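Local atomic coordinates of WZI (Escherichia coli, PDB entry 2YNK), a protein that probably binds carbohydrate as an outer membrane beta-barrel lectin and takes part in the assembly of the group 1 capsule in Escherichia coli. Residues L27-P31 and V148-P154; F127-G131 and M166-T170; V208-I214 and I233-K239; Y353-P358 and Q398-A403; M363-G367 and K392-Q398. One frame throughout, in Å; residues are numbered along the deposited sequence.

Contact 1: residues L27-P31 and V148-P154; sequences LSTWP and VPQWWGP
Two short strands pair antiparallel inside the barrel of Wzi, apart from its wall. Leu27 sets out sideways, and its carbonyl O accepts the indole Trp30 NE1 at 2.9 Å, folding the ring back over its own segment. At Ser28 the carbonyl O takes Gly153 N at 2.7 Å; Gly153 has phi 128°, where a CB would be jammed. Thr29 and Trp152 form a non-hydrogen-bonded pair, CA atoms 5.0 Å apart, on one face. Trp30 and Trp151 are the hydrogen-bonded pair, CA to CA 4.7 Å, on the other: Trp30 N to Trp151 O is 2.9 Å and Trp151 N to Trp30 O 3.1 Å. Their CB atoms meet at 3.7 Å, with chi1 m for Trp30 and t for Trp151. Pro31, after a cis peptide, sets CG 4.1 Å from Val148 CG1. Helix 8-19 packs against Leu27, Trp30 and Trp151, while Gln196 of strand 193-201, Arg217 of strand 212-221 and Glu227 of strand 226-236 bond the polar groups to the barrel wall.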
# COMPACT_ATOMS: atom_id res chain seq x y z
N LEU A 27 9.18 -4.93 3.88
CA LEU A 27 7.96 -4.84 3.10
C LEU A 27 7.14 -3.62 3.51
O LEU A 27 5.93 -3.62 3.32
CB LEU A 27 7.13 -6.11 3.27
CG LEU A 27 7.80 -7.41 2.84
CD1 LEU A 27 6.91 -8.60 3.18
CD2 LEU A 27 8.12 -7.39 1.36
N SER A 28 7.78 -2.59 4.06
CA SER A 28 7.04 -1.43 4.56
C SER A 28 7.23 -0.17 3.70
O SER A 28 6.72 0.89 4.03
CB SER A 28 7.41 -1.14 6.01
OG SER A 28 8.70 -0.57 6.10
N THR A 29 7.94 -0.30 2.58
CA THR A 29 8.08 0.78 1.63
C THR A 29 7.92 0.24 0.22
O THR A 29 8.84 -0.35 -0.35
CB THR A 29 9.44 1.47 1.78
OG1 THR A 29 9.44 2.20 3.00
CG2 THR A 29 9.69 2.43 0.65
N TRP A 30 6.71 0.43 -0.33
CA TRP A 30 6.41 0.11 -1.71
C TRP A 30 6.41 1.35 -2.55
O TRP A 30 6.10 2.42 -2.06
CB TRP A 30 5.06 -0.57 -1.80
CG TRP A 30 5.03 -1.88 -1.09
CD1 TRP A 30 5.08 -2.11 0.27
CD2 TRP A 30 4.96 -3.21 -1.70
NE1 TRP A 30 5.04 -3.45 0.54
CE2 TRP A 30 4.97 -4.17 -0.60
CE3 TRP A 30 4.88 -3.69 -3.00
CZ2 TRP A 30 4.90 -5.53 -0.81
CZ3 TRP A 30 4.82 -5.06 -3.20
CH2 TRP A 30 4.82 -5.96 -2.13
N PRO A 31 6.77 1.22 -3.84
CA PRO A 31 7.08 -0.02 -4.53
C PRO A 31 8.44 -0.59 -4.11
O PRO A 31 9.31 0.14 -3.65
CB PRO A 31 7.10 0.41 -5.99
CG PRO A 31 7.60 1.79 -5.94
CD PRO A 31 6.99 2.39 -4.71
N VAL A 148 2.79 6.09 -10.33
CA VAL A 148 3.12 4.90 -9.54
C VAL A 148 2.51 4.97 -8.15
O VAL A 148 2.77 5.93 -7.41
CB VAL A 148 4.65 4.70 -9.39
CG1 VAL A 148 4.95 3.49 -8.51
CG2 VAL A 148 5.29 4.56 -10.76
N PRO A 149 1.70 3.96 -7.77
CA PRO A 149 1.22 3.90 -6.39
C PRO A 149 2.33 3.54 -5.41
O PRO A 149 3.29 2.82 -5.77
CB PRO A 149 0.17 2.78 -6.43
CG PRO A 149 0.58 1.93 -7.57
CD PRO A 149 1.15 2.87 -8.59
N GLN A 150 2.17 4.03 -4.18
CA GLN A 150 3.10 3.72 -3.09
C GLN A 150 2.38 3.05 -1.93
O GLN A 150 1.13 2.97 -1.91
CB GLN A 150 3.76 5.00 -2.58
CG GLN A 150 4.71 5.68 -3.55
CD GLN A 150 4.78 7.18 -3.32
OE1 GLN A 150 3.78 7.91 -3.46
NE2 GLN A 150 5.97 7.66 -2.97
N TRP A 151 3.17 2.56 -0.99
CA TRP A 151 2.68 2.18 0.33
C TRP A 151 3.72 2.46 1.34
O TRP A 151 4.83 1.93 1.25
CB TRP A 151 2.30 0.73 0.38
CG TRP A 151 1.60 0.30 1.64
CD1 TRP A 151 2.18 -0.14 2.82
CD2 TRP A 151 0.15 0.23 1.87
NE1 TRP A 151 1.21 -0.46 3.75
CE2 TRP A 151 -0.02 -0.26 3.23
CE3 TRP A 151 -0.97 0.52 1.11
CZ2 TRP A 151 -1.28 -0.45 3.78
CZ3 TRP A 151 -2.23 0.32 1.68
CH2 TRP A 151 -2.38 -0.16 2.98
N TRP A 152 3.38 3.29 2.33
CA TRP A 152 4.33 3.67 3.38
C TRP A 152 3.94 3.13 4.74
O TRP A 152 3.07 3.69 5.42
CB TRP A 152 4.47 5.18 3.43
CG TRP A 152 5.35 5.73 2.33
CD1 TRP A 152 5.83 5.07 1.21
CD2 TRP A 152 5.84 7.10 2.21
NE1 TRP A 152 6.58 5.92 0.43
CE2 TRP A 152 6.64 7.14 0.99
CE3 TRP A 152 5.71 8.25 2.96
CZ2 TRP A 152 7.27 8.28 0.57
CZ3 TRP A 152 6.35 9.40 2.54
CH2 TRP A 152 7.11 9.42 1.36
N GLY A 153 4.58 2.03 5.13
CA GLY A 153 4.43 1.49 6.47
C GLY A 153 4.06 0.02 6.51
O GLY A 153 3.82 -0.59 5.48
N PRO A 154 4.01 -0.55 7.72
CA PRO A 154 3.85 -1.98 7.91
C PRO A 154 2.41 -2.46 7.99
O PRO A 154 2.17 -3.66 8.12
CB PRO A 154 4.53 -2.21 9.26
CG PRO A 154 4.25 -0.95 10.01
CD PRO A 154 4.15 0.16 9.01

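Contact 2: residues F127-G131 and M166-T170; sequences FNANG and MRPMT
An Asx turn at an irregularity in barrel strand 127-138 faces the loop that leads into strand 170-176, beside a bound octane whose pocket includes Thr170. Phe127 and Asn128 are still extended. Ala129 (phi/psi -117°/43°) then breaks the strand, and Gly131 follows with phi 86° and psi -18°. Asn128 (chi1 p) turns its amide so that OD1 accepts Asn130 N at 2.7 Å, which closes the turn, although the position of OD1 is less certain than the rest. Opposite, residues 167-169 run extended, with psi between 134° and 151°. The backbones do not pair: the nearest CA atoms, those of Asn130 and Pro168, are 6.3 Å apart, and no hydrogen bond joins the segments directly. Gln147 provides a bridge instead, since its amide bonds both Asn130 ND2 and Thr170 OG1. Arg167 (chi1 m, chi2 t) leaves sideways, but its guanidinium swings nearer to the turn, with NE 3.5 Å from Asn130 OD1 and NH2 3.7 Å from Asn128 ND2, which lies at the edge of the group. Its charge is met by a salt bridge to Glu116, on the adjoining strand 107-116. The centre of the contact is a proline pressed against the turn: Pro168 CG lies 3.7 Å from Asn130 CB and 4.0 Å from Gly131 N.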
# COMPACT_ATOMS: atom_id res chain seq x y z
N PHE A 127 -11.03 6.78 -19.44
CA PHE A 127 -9.75 6.24 -19.86
C PHE A 127 -8.65 6.84 -19.01
O PHE A 127 -8.68 8.06 -18.76
CB PHE A 127 -9.45 6.63 -21.31
CG PHE A 127 -10.26 5.89 -22.32
CD1 PHE A 127 -9.87 4.62 -22.74
CD2 PHE A 127 -11.39 6.47 -22.89
CE1 PHE A 127 -10.61 3.94 -23.70
CE2 PHE A 127 -12.13 5.80 -23.85
CZ PHE A 127 -11.74 4.54 -24.25
N ASN A 128 -7.67 6.03 -18.61
CA ASN A 128 -6.51 6.55 -17.88
C ASN A 128 -5.27 5.66 -17.94
O ASN A 128 -5.32 4.50 -18.36
CB ASN A 128 -6.88 6.83 -16.44
CG ASN A 128 -6.91 5.59 -15.59
OD1 ASN A 128 -5.89 5.21 -15.06
ND2 ASN A 128 -8.06 4.95 -15.47
N ALA A 129 -4.15 6.22 -17.51
CA ALA A 129 -2.87 5.53 -17.55
C ALA A 129 -2.30 5.33 -16.15
O ALA A 129 -1.11 5.53 -15.93
CB ALA A 129 -1.90 6.31 -18.42
N ASN A 130 -3.16 4.94 -15.20
CA ASN A 130 -2.74 4.69 -13.81
C ASN A 130 -1.79 3.48 -13.73
O ASN A 130 -1.97 2.45 -14.40
CB ASN A 130 -3.96 4.47 -12.89
CG ASN A 130 -4.83 5.74 -12.70
OD1 ASN A 130 -5.90 5.69 -12.06
ND2 ASN A 130 -4.37 6.87 -13.23
N GLY A 131 -0.75 3.61 -12.92
CA GLY A 131 0.25 2.58 -12.84
C GLY A 131 1.33 2.72 -13.90
O GLY A 131 2.40 2.14 -13.74
N MSE A 166 -7.00 5.56 -3.64
CA MSE A 166 -6.97 6.83 -4.35
C MSE A 166 -6.22 6.59 -5.62
O MSE A 166 -5.47 5.62 -5.73
CB MSE A 166 -6.18 7.85 -3.53
CG MSE A 166 -5.03 7.09 -2.85
SE MSE A 166 -3.34 8.01 -3.13
CE MSE A 166 -2.82 7.10 -4.80
N ARG A 167 -6.38 7.48 -6.59
CA ARG A 167 -5.74 7.28 -7.88
C ARG A 167 -4.30 7.73 -7.76
O ARG A 167 -4.04 8.81 -7.21
CB ARG A 167 -6.47 8.04 -8.98
CG ARG A 167 -7.92 7.63 -9.08
CD ARG A 167 -8.64 8.32 -10.23
NE ARG A 167 -8.88 7.37 -11.30
CZ ARG A 167 -10.05 6.79 -11.56
NH1 ARG A 167 -11.14 7.08 -10.86
NH2 ARG A 167 -10.12 5.93 -12.55
N PRO A 168 -3.36 6.91 -8.27
CA PRO A 168 -1.95 7.25 -8.16
C PRO A 168 -1.66 8.55 -8.91
O PRO A 168 -2.32 8.84 -9.92
CB PRO A 168 -1.24 6.06 -8.80
CG PRO A 168 -2.25 5.44 -9.71
CD PRO A 168 -3.57 5.68 -9.05
N MSE A 169 -0.69 9.32 -8.41
CA MSE A 169 -0.44 10.66 -8.92
C MSE A 169 0.75 10.67 -9.80
O MSE A 169 1.69 9.88 -9.61
CB MSE A 169 -0.17 11.61 -7.77
CG MSE A 169 -1.27 11.55 -6.73
SE MSE A 169 -0.80 12.78 -5.26
CE MSE A 169 0.52 11.60 -4.37
N THR A 170 0.75 11.59 -10.75
CA THR A 170 1.82 11.72 -11.72
C THR A 170 3.00 12.43 -11.09
O THR A 170 2.85 13.52 -10.53
CB THR A 170 1.37 12.48 -12.96
OG1 THR A 170 0.55 11.61 -13.74
CG2 THR A 170 2.55 12.94 -13.79

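Contact 3: residues V208-I214 and I233-K239; sequences VPHAKII and IMQWGGK
Ile214, Lys239 and Trp236 have the most surface covered in this contact between the two strands of a beta hairpin in the barrel wall, 212-221 and 226-236, whose short axes run 4.9 Å apart at 157°. Ile214 and Met234 are a hydrogen-bonded pair (Ile214 N to Met234 O 3.1 Å, Met234 N to Ile214 O 2.8 Å), as are Lys212 and Trp236 (Lys212 N to Trp236 O 2.8 Å, Trp236 N to Lys212 O 3.0 Å). Between them Ile213 and Gln235, a non-hydrogen-bonded pair, take the face opposite these four. Ile214 (chi1 m) reaches diagonally, so its CD1 lies 3.4 Å from CE3 of Trp236 (chi1 t). Past the strands, Gly238, at phi 118°, lets the chains stay close: its CA is 3.2 Å from Pro209 O, and a CB would strike Val208. Lys239 N then bonds Pro209 O at 3.3 Å, while Lys239 CE lies 3.6 Å from His210 CD2, at the ring edge. Strand 193-201 extends the sheet beyond residues 211-213, and strand 268-278 beyond Ile233 and Gln235.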
# COMPACT_ATOMS: atom_id res chain seq x y z
N VAL A 208 -7.06 24.19 -4.77
CA VAL A 208 -5.73 24.72 -5.13
C VAL A 208 -5.15 23.86 -6.25
O VAL A 208 -4.34 22.94 -6.02
CB VAL A 208 -4.73 24.70 -3.95
CG1 VAL A 208 -3.50 25.52 -4.32
CG2 VAL A 208 -5.37 25.22 -2.67
N PRO A 209 -5.57 24.15 -7.49
CA PRO A 209 -5.21 23.31 -8.63
C PRO A 209 -3.70 23.02 -8.73
O PRO A 209 -2.89 23.82 -8.31
CB PRO A 209 -5.69 24.14 -9.83
CG PRO A 209 -6.76 25.01 -9.29
CD PRO A 209 -6.33 25.34 -7.90
N HIS A 210 -3.36 21.88 -9.31
CA HIS A 210 -1.96 21.44 -9.49
C HIS A 210 -1.14 21.52 -8.23
O HIS A 210 -0.04 22.04 -8.25
CB HIS A 210 -1.29 22.26 -10.59
CG HIS A 210 -2.21 22.55 -11.75
ND1 HIS A 210 -2.89 21.59 -12.40
CD2 HIS A 210 -2.55 23.76 -12.36
CE1 HIS A 210 -3.62 22.15 -13.39
NE2 HIS A 210 -3.42 23.47 -13.36
N ALA A 211 -1.68 21.02 -7.13
CA ALA A 211 -0.95 21.01 -5.87
C ALA A 211 0.05 19.84 -5.87
O ALA A 211 -0.22 18.75 -6.40
CB ALA A 211 -1.89 20.91 -4.68
N LYS A 212 1.19 20.07 -5.25
CA LYS A 212 2.23 19.07 -5.24
C LYS A 212 2.20 18.32 -3.92
O LYS A 212 1.92 18.90 -2.88
CB LYS A 212 3.60 19.72 -5.44
CG LYS A 212 3.62 20.83 -6.48
CD LYS A 212 3.04 20.41 -7.82
CE LYS A 212 3.15 21.54 -8.83
NZ LYS A 212 2.54 21.15 -10.12
N ILE A 213 2.46 17.02 -4.00
CA ILE A 213 2.80 16.26 -2.81
C ILE A 213 4.27 15.90 -2.95
O ILE A 213 4.66 15.19 -3.88
CB ILE A 213 1.91 15.01 -2.66
CG1 ILE A 213 0.44 15.41 -2.54
CG2 ILE A 213 2.30 14.22 -1.42
CD1 ILE A 213 0.07 16.10 -1.23
N ILE A 214 5.09 16.46 -2.06
CA ILE A 214 6.51 16.16 -2.02
C ILE A 214 6.79 15.46 -0.71
O ILE A 214 6.26 15.86 0.33
CB ILE A 214 7.36 17.44 -2.16
CG1 ILE A 214 7.09 18.07 -3.53
CG2 ILE A 214 8.84 17.13 -2.00
CD1 ILE A 214 7.20 19.58 -3.55
N ILE A 233 5.69 14.10 4.63
CA ILE A 233 4.99 14.55 3.42
C ILE A 233 4.65 16.02 3.57
O ILE A 233 4.19 16.43 4.63
CB ILE A 233 3.67 13.76 3.23
CG1 ILE A 233 3.89 12.52 2.37
CG2 ILE A 233 2.61 14.62 2.58
CD1 ILE A 233 4.14 12.83 0.91
N MSE A 234 4.86 16.81 2.52
CA MSE A 234 4.33 18.17 2.53
C MSE A 234 3.46 18.43 1.32
O MSE A 234 3.80 18.08 0.20
CB MSE A 234 5.40 19.24 2.70
CG MSE A 234 6.53 19.13 1.70
SE MSE A 234 7.59 20.79 1.76
CE MSE A 234 9.31 19.90 1.35
N GLN A 235 2.31 19.04 1.58
CA GLN A 235 1.39 19.48 0.54
C GLN A 235 1.76 20.92 0.22
O GLN A 235 1.67 21.79 1.08
CB GLN A 235 -0.04 19.37 1.04
CG GLN A 235 -1.11 19.26 -0.03
CD GLN A 235 -2.46 18.86 0.53
OE1 GLN A 235 -3.39 18.55 -0.22
NE2 GLN A 235 -2.58 18.86 1.86
N TRP A 236 2.18 21.18 -1.01
CA TRP A 236 2.91 22.40 -1.34
C TRP A 236 2.65 22.82 -2.76
O TRP A 236 2.28 22.00 -3.59
CB TRP A 236 4.40 22.15 -1.07
CG TRP A 236 5.33 23.27 -1.44
CD1 TRP A 236 5.72 24.35 -0.65
CD2 TRP A 236 6.04 23.46 -2.70
NE1 TRP A 236 6.58 25.17 -1.32
CE2 TRP A 236 6.81 24.69 -2.56
CE3 TRP A 236 6.11 22.75 -3.89
CZ2 TRP A 236 7.61 25.17 -3.58
CZ3 TRP A 236 6.91 23.24 -4.92
CH2 TRP A 236 7.64 24.42 -4.77
N GLY A 237 2.81 24.11 -3.06
CA GLY A 237 2.58 24.60 -4.42
C GLY A 237 1.10 24.69 -4.83
O GLY A 237 0.21 24.48 -4.00
N GLY A 238 0.87 25.02 -6.10
CA GLY A 238 -0.48 25.20 -6.66
C GLY A 238 -0.72 26.61 -7.16
O GLY A 238 0.15 27.48 -7.04
N LYS A 239 -1.89 26.86 -7.74
CA LYS A 239 -2.23 28.22 -8.18
C LYS A 239 -2.43 29.17 -6.99
O LYS A 239 -3.16 28.87 -6.05
CB LYS A 239 -3.45 28.22 -9.11
CG LYS A 239 -3.14 27.60 -10.47
CD LYS A 239 -4.18 27.90 -11.54
CE LYS A 239 -3.91 27.06 -12.78
NZ LYS A 239 -4.82 27.33 -13.93

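Contact 4: residues Y353-P358 and Q398-A403; sequences YQQGYP and QSINKA
A tight hairpin offers two tyrosine rings and a glycine hollow to an irregular loop. Gln354 to Tyr357 form a type I' turn, with Gln355 at phi/psi 50°/39° and Gly356 at 85°/-17°; Gln354 N to Tyr357 O (2.8 Å) and Tyr357 N to Gln354 O (2.9 Å) close it. Lys402 bulges into the hollow over Gly356, where a CB would collide with Lys402 CB; their CA atoms stand 4.5 Å apart. Lys402 N reaches Gly356 O at 3.1 Å, a weak hydrogen bond, and the long side chain curls over the turn until NZ donates to Gln355 O, also at 3.1 Å. To one side, Tyr353 (chi1 m) lays its ring against Ile400 and Asn401, at the end of a type I turn from Gln398 to Asn401. Its CE1 meets Ile400 CD1 at 3.4 Å and its CE2 meets Asn401 CB at 3.6 Å, with Ile400 O and Asn401 N over one face. Farther along, Ala403 settles on the face of Tyr357, its CB 4.0 Å from the ring centroid in a CH-pi contact and 4.1 Å from Pro358 CD. Tyr357 OH is hydrogen-bonded to Gln79 NE2. This is a two-residue type I' beta hairpin serving as a packing surface between long barrel loops, which are probably extracellular, as in other outer membrane barrels.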
# COMPACT_ATOMS: atom_id res chain seq x y z
N TYR A 353 -6.75 14.65 0.46
CA TYR A 353 -7.54 13.78 -0.41
C TYR A 353 -7.38 14.20 -1.87
O TYR A 353 -7.39 15.39 -2.17
CB TYR A 353 -9.03 13.90 -0.10
CG TYR A 353 -9.45 13.53 1.29
CD1 TYR A 353 -9.26 14.40 2.34
CD2 TYR A 353 -10.09 12.33 1.55
CE1 TYR A 353 -9.66 14.09 3.63
CE2 TYR A 353 -10.50 12.00 2.83
CZ TYR A 353 -10.29 12.89 3.87
OH TYR A 353 -10.67 12.58 5.15
N GLN A 354 -7.26 13.21 -2.76
CA GLN A 354 -7.35 13.47 -4.19
C GLN A 354 -8.66 12.90 -4.68
O GLN A 354 -8.94 11.73 -4.42
CB GLN A 354 -6.22 12.82 -4.95
CG GLN A 354 -6.24 13.17 -6.42
CD GLN A 354 -5.12 12.53 -7.18
OE1 GLN A 354 -4.18 13.21 -7.60
NE2 GLN A 354 -5.19 11.23 -7.36
N GLN A 355 -9.44 13.73 -5.38
CA GLN A 355 -10.74 13.34 -5.91
C GLN A 355 -11.61 12.70 -4.85
O GLN A 355 -12.34 11.74 -5.10
CB GLN A 355 -10.58 12.44 -7.13
CG GLN A 355 -9.80 13.15 -8.23
CD GLN A 355 -9.38 12.25 -9.35
OE1 GLN A 355 -8.69 11.25 -9.14
NE2 GLN A 355 -9.74 12.63 -10.58
N GLY A 356 -11.52 13.25 -3.64
CA GLY A 356 -12.35 12.81 -2.52
C GLY A 356 -11.77 11.63 -1.79
O GLY A 356 -12.17 11.32 -0.66
N TYR A 357 -10.83 10.94 -2.43
CA TYR A 357 -10.29 9.72 -1.88
C TYR A 357 -8.98 10.02 -1.16
O TYR A 357 -8.14 10.78 -1.66
CB TYR A 357 -10.21 8.65 -2.94
CG TYR A 357 -11.55 7.93 -3.09
CD1 TYR A 357 -12.67 8.62 -3.55
CD2 TYR A 357 -11.70 6.60 -2.72
CE1 TYR A 357 -13.90 7.99 -3.65
CE2 TYR A 357 -12.93 5.96 -2.82
CZ TYR A 357 -14.03 6.67 -3.29
OH TYR A 357 -15.26 6.05 -3.41
N PRO A 358 -8.86 9.50 0.07
CA PRO A 358 -7.74 9.81 0.94
C PRO A 358 -6.39 9.33 0.39
O PRO A 358 -6.31 8.23 -0.14
CB PRO A 358 -8.08 9.06 2.23
CG PRO A 358 -8.94 7.94 1.79
CD PRO A 358 -9.77 8.52 0.69
N GLN A 398 -17.95 15.10 7.00
CA GLN A 398 -17.11 15.98 6.21
C GLN A 398 -17.28 15.69 4.72
O GLN A 398 -17.07 14.56 4.27
CB GLN A 398 -15.63 15.81 6.57
CG GLN A 398 -15.30 15.93 8.06
CD GLN A 398 -13.85 15.64 8.39
OE1 GLN A 398 -13.23 14.71 7.84
NE2 GLN A 398 -13.30 16.41 9.31
N SER A 399 -17.63 16.72 3.96
CA SER A 399 -17.71 16.63 2.50
C SER A 399 -16.36 16.26 1.82
O SER A 399 -16.35 15.64 0.76
CB SER A 399 -18.20 17.94 1.93
OG SER A 399 -17.29 18.99 2.27
N ILE A 400 -15.23 16.62 2.42
CA ILE A 400 -13.96 16.43 1.73
C ILE A 400 -13.61 14.94 1.48
O ILE A 400 -12.75 14.62 0.65
CB ILE A 400 -12.80 17.17 2.45
CG1 ILE A 400 -12.43 16.51 3.79
CG2 ILE A 400 -13.17 18.64 2.63
CD1 ILE A 400 -11.16 17.06 4.42
N ASN A 401 -14.30 14.05 2.19
CA ASN A 401 -14.13 12.61 2.07
C ASN A 401 -15.30 11.95 1.34
O ASN A 401 -16.29 11.59 1.95
CB ASN A 401 -13.99 12.02 3.48
CG ASN A 401 -13.81 10.50 3.47
OD1 ASN A 401 -13.77 9.87 2.41
ND2 ASN A 401 -13.71 9.92 4.66
N LYS A 402 -15.14 11.76 0.03
CA LYS A 402 -16.12 11.04 -0.78
C LYS A 402 -16.08 9.50 -0.62
O LYS A 402 -17.01 8.82 -1.05
CB LYS A 402 -15.94 11.41 -2.27
CG LYS A 402 -16.40 12.82 -2.61
CD LYS A 402 -15.99 13.27 -4.02
CE LYS A 402 -16.38 12.29 -5.14
NZ LYS A 402 -15.34 11.26 -5.47
N ALA A 403 -15.02 8.95 -0.03
CA ALA A 403 -14.97 7.52 0.26
C ALA A 403 -16.03 7.16 1.29
O ALA A 403 -16.77 6.20 1.13
CB ALA A 403 -13.59 7.11 0.77

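Contact 5: residues M363-G367 and K392-Q398; sequences MGGDG and KVNPENQ
The end of barrel strand 383-393 and the type I turn after it pack on the loop that enters the neighbouring strand 368-377. Lys392 is extended, and its O meets Gly367 CA at 3.3 Å in a CA-H...O contact while its backbone pairs with Gln368. Val393 (chi1 m) sits across from Gly367, their CA atoms 4.6 Å apart, and its CG1 lies 3.8 Å from CG of Met363, a selenomethionine; a CB on Gly367 would clash with Met363 SE. Asn394, at phi/psi 41°/56°, starts the turn, closed by Asn397 N to Asn394 O at 2.9 Å. Its side chain, chi1 t, points away from the other segment and spans the turn: OD1 accepts Gln398 N at 2.8 Å, and ND2 donates to Gln398 O at 3.0 Å. Pro395 covers Asp366 (phi 67°), with CD 3.4 Å from both Asp366 O and Asp366 CB. Last comes Gln398, whose NE2 bonds Asn340; Asp366 OD2 lies 3.2 Å from Gln398 NE2, but at a poor angle for a hydrogen bond.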
# COMPACT_ATOMS: atom_id res chain seq x y z
N MSE A 363 -10.09 4.85 5.26
CA MSE A 363 -11.25 5.43 5.96
C MSE A 363 -11.46 6.91 5.79
O MSE A 363 -12.59 7.39 5.73
CB MSE A 363 -11.00 5.34 7.46
CG MSE A 363 -11.63 4.12 8.08
SE MSE A 363 -11.18 4.06 10.00
CE MSE A 363 -9.36 4.82 10.07
N GLY A 364 -10.36 7.65 5.74
CA GLY A 364 -10.40 9.10 5.88
C GLY A 364 -10.09 9.44 7.31
O GLY A 364 -9.64 8.59 8.08
N GLY A 365 -10.34 10.69 7.67
CA GLY A 365 -10.04 11.18 9.01
C GLY A 365 -11.16 10.94 10.00
O GLY A 365 -12.31 10.71 9.61
N ASP A 366 -10.80 11.01 11.28
CA ASP A 366 -11.70 10.82 12.42
C ASP A 366 -12.25 9.40 12.56
O ASP A 366 -13.24 9.19 13.27
CB ASP A 366 -12.85 11.83 12.37
CG ASP A 366 -12.39 13.25 12.15
OD1 ASP A 366 -11.29 13.59 12.64
OD2 ASP A 366 -13.14 14.01 11.49
N GLY A 367 -11.60 8.43 11.93
CA GLY A 367 -12.09 7.06 11.90
C GLY A 367 -11.44 6.16 12.92
O GLY A 367 -10.27 6.32 13.26
N LYS A 392 -16.04 2.90 12.77
CA LYS A 392 -16.76 4.17 12.87
C LYS A 392 -16.06 5.15 11.95
O LYS A 392 -14.86 5.37 12.11
CB LYS A 392 -16.73 4.72 14.29
CG LYS A 392 -17.50 3.89 15.31
CD LYS A 392 -17.60 4.61 16.65
CE LYS A 392 -18.77 5.59 16.72
NZ LYS A 392 -18.60 6.82 15.90
N VAL A 393 -16.79 5.74 11.01
CA VAL A 393 -16.19 6.57 9.98
C VAL A 393 -16.88 7.95 9.86
O VAL A 393 -18.09 8.07 10.08
CB VAL A 393 -16.21 5.86 8.62
CG1 VAL A 393 -15.39 4.58 8.69
CG2 VAL A 393 -17.63 5.54 8.19
N ASN A 394 -16.08 8.96 9.52
CA ASN A 394 -16.54 10.33 9.25
C ASN A 394 -17.64 10.87 10.20
O ASN A 394 -18.70 11.33 9.76
CB ASN A 394 -16.97 10.45 7.78
CG ASN A 394 -17.02 11.90 7.30
OD1 ASN A 394 -16.81 12.84 8.08
ND2 ASN A 394 -17.33 12.10 6.02
N PRO A 395 -17.36 10.86 11.51
CA PRO A 395 -18.36 11.29 12.50
C PRO A 395 -18.86 12.73 12.30
O PRO A 395 -19.96 13.05 12.74
CB PRO A 395 -17.61 11.15 13.83
CG PRO A 395 -16.17 11.29 13.47
CD PRO A 395 -16.05 10.63 12.13
N GLU A 396 -18.06 13.58 11.66
CA GLU A 396 -18.42 14.97 11.38
C GLU A 396 -19.03 15.19 9.99
O GLU A 396 -19.17 16.34 9.55
CB GLU A 396 -17.18 15.88 11.53
CG GLU A 396 -16.58 15.88 12.93
CD GLU A 396 -17.58 16.32 13.99
OE1 GLU A 396 -18.38 17.25 13.73
OE2 GLU A 396 -17.58 15.71 15.09
N ASN A 397 -19.40 14.11 9.30
CA ASN A 397 -19.98 14.18 7.95
C ASN A 397 -19.28 15.17 7.03
O ASN A 397 -19.92 15.96 6.35
CB ASN A 397 -21.48 14.47 8.02
CG ASN A 397 -22.26 13.34 8.66
OD1 ASN A 397 -22.84 12.51 7.98
ND2 ASN A 397 -22.26 13.30 9.98
N GLN A 398 -17.95 15.10 7.00
CA GLN A 398 -17.11 15.98 6.21
C GLN A 398 -17.28 15.69 4.72
O GLN A 398 -17.07 14.56 4.27
CB GLN A 398 -15.63 15.81 6.57
CG GLN A 398 -15.30 15.93 8.06
CD GLN A 398 -13.85 15.64 8.39
OE1 GLN A 398 -13.23 14.71 7.84
NE2 GLN A 398 -13.30 16.41 9.31

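In the fold
From the N terminus, contact 1 closes the longest loop, returning residues 148-154 to a strand laid down inside the barrel before its wall begins. Contact 2 crosses it, opening at 127-131 and closing at 166-170, and Pro168 packs on Val148 and Pro149 where the two meet. Contact 3 follows in series as a local hairpin of the wall; Ile233 touches Trp152 of contact 1, and Ile213 touches Met169 of contact 2. Contact 4 then ties two distant loops together. Contact 5 falls within its span, sharing Gln398, and Asn401 and Tyr353 reach across to Met363 and Gly365. Gln354 and Gln355 join this group to Arg167 of contact 2.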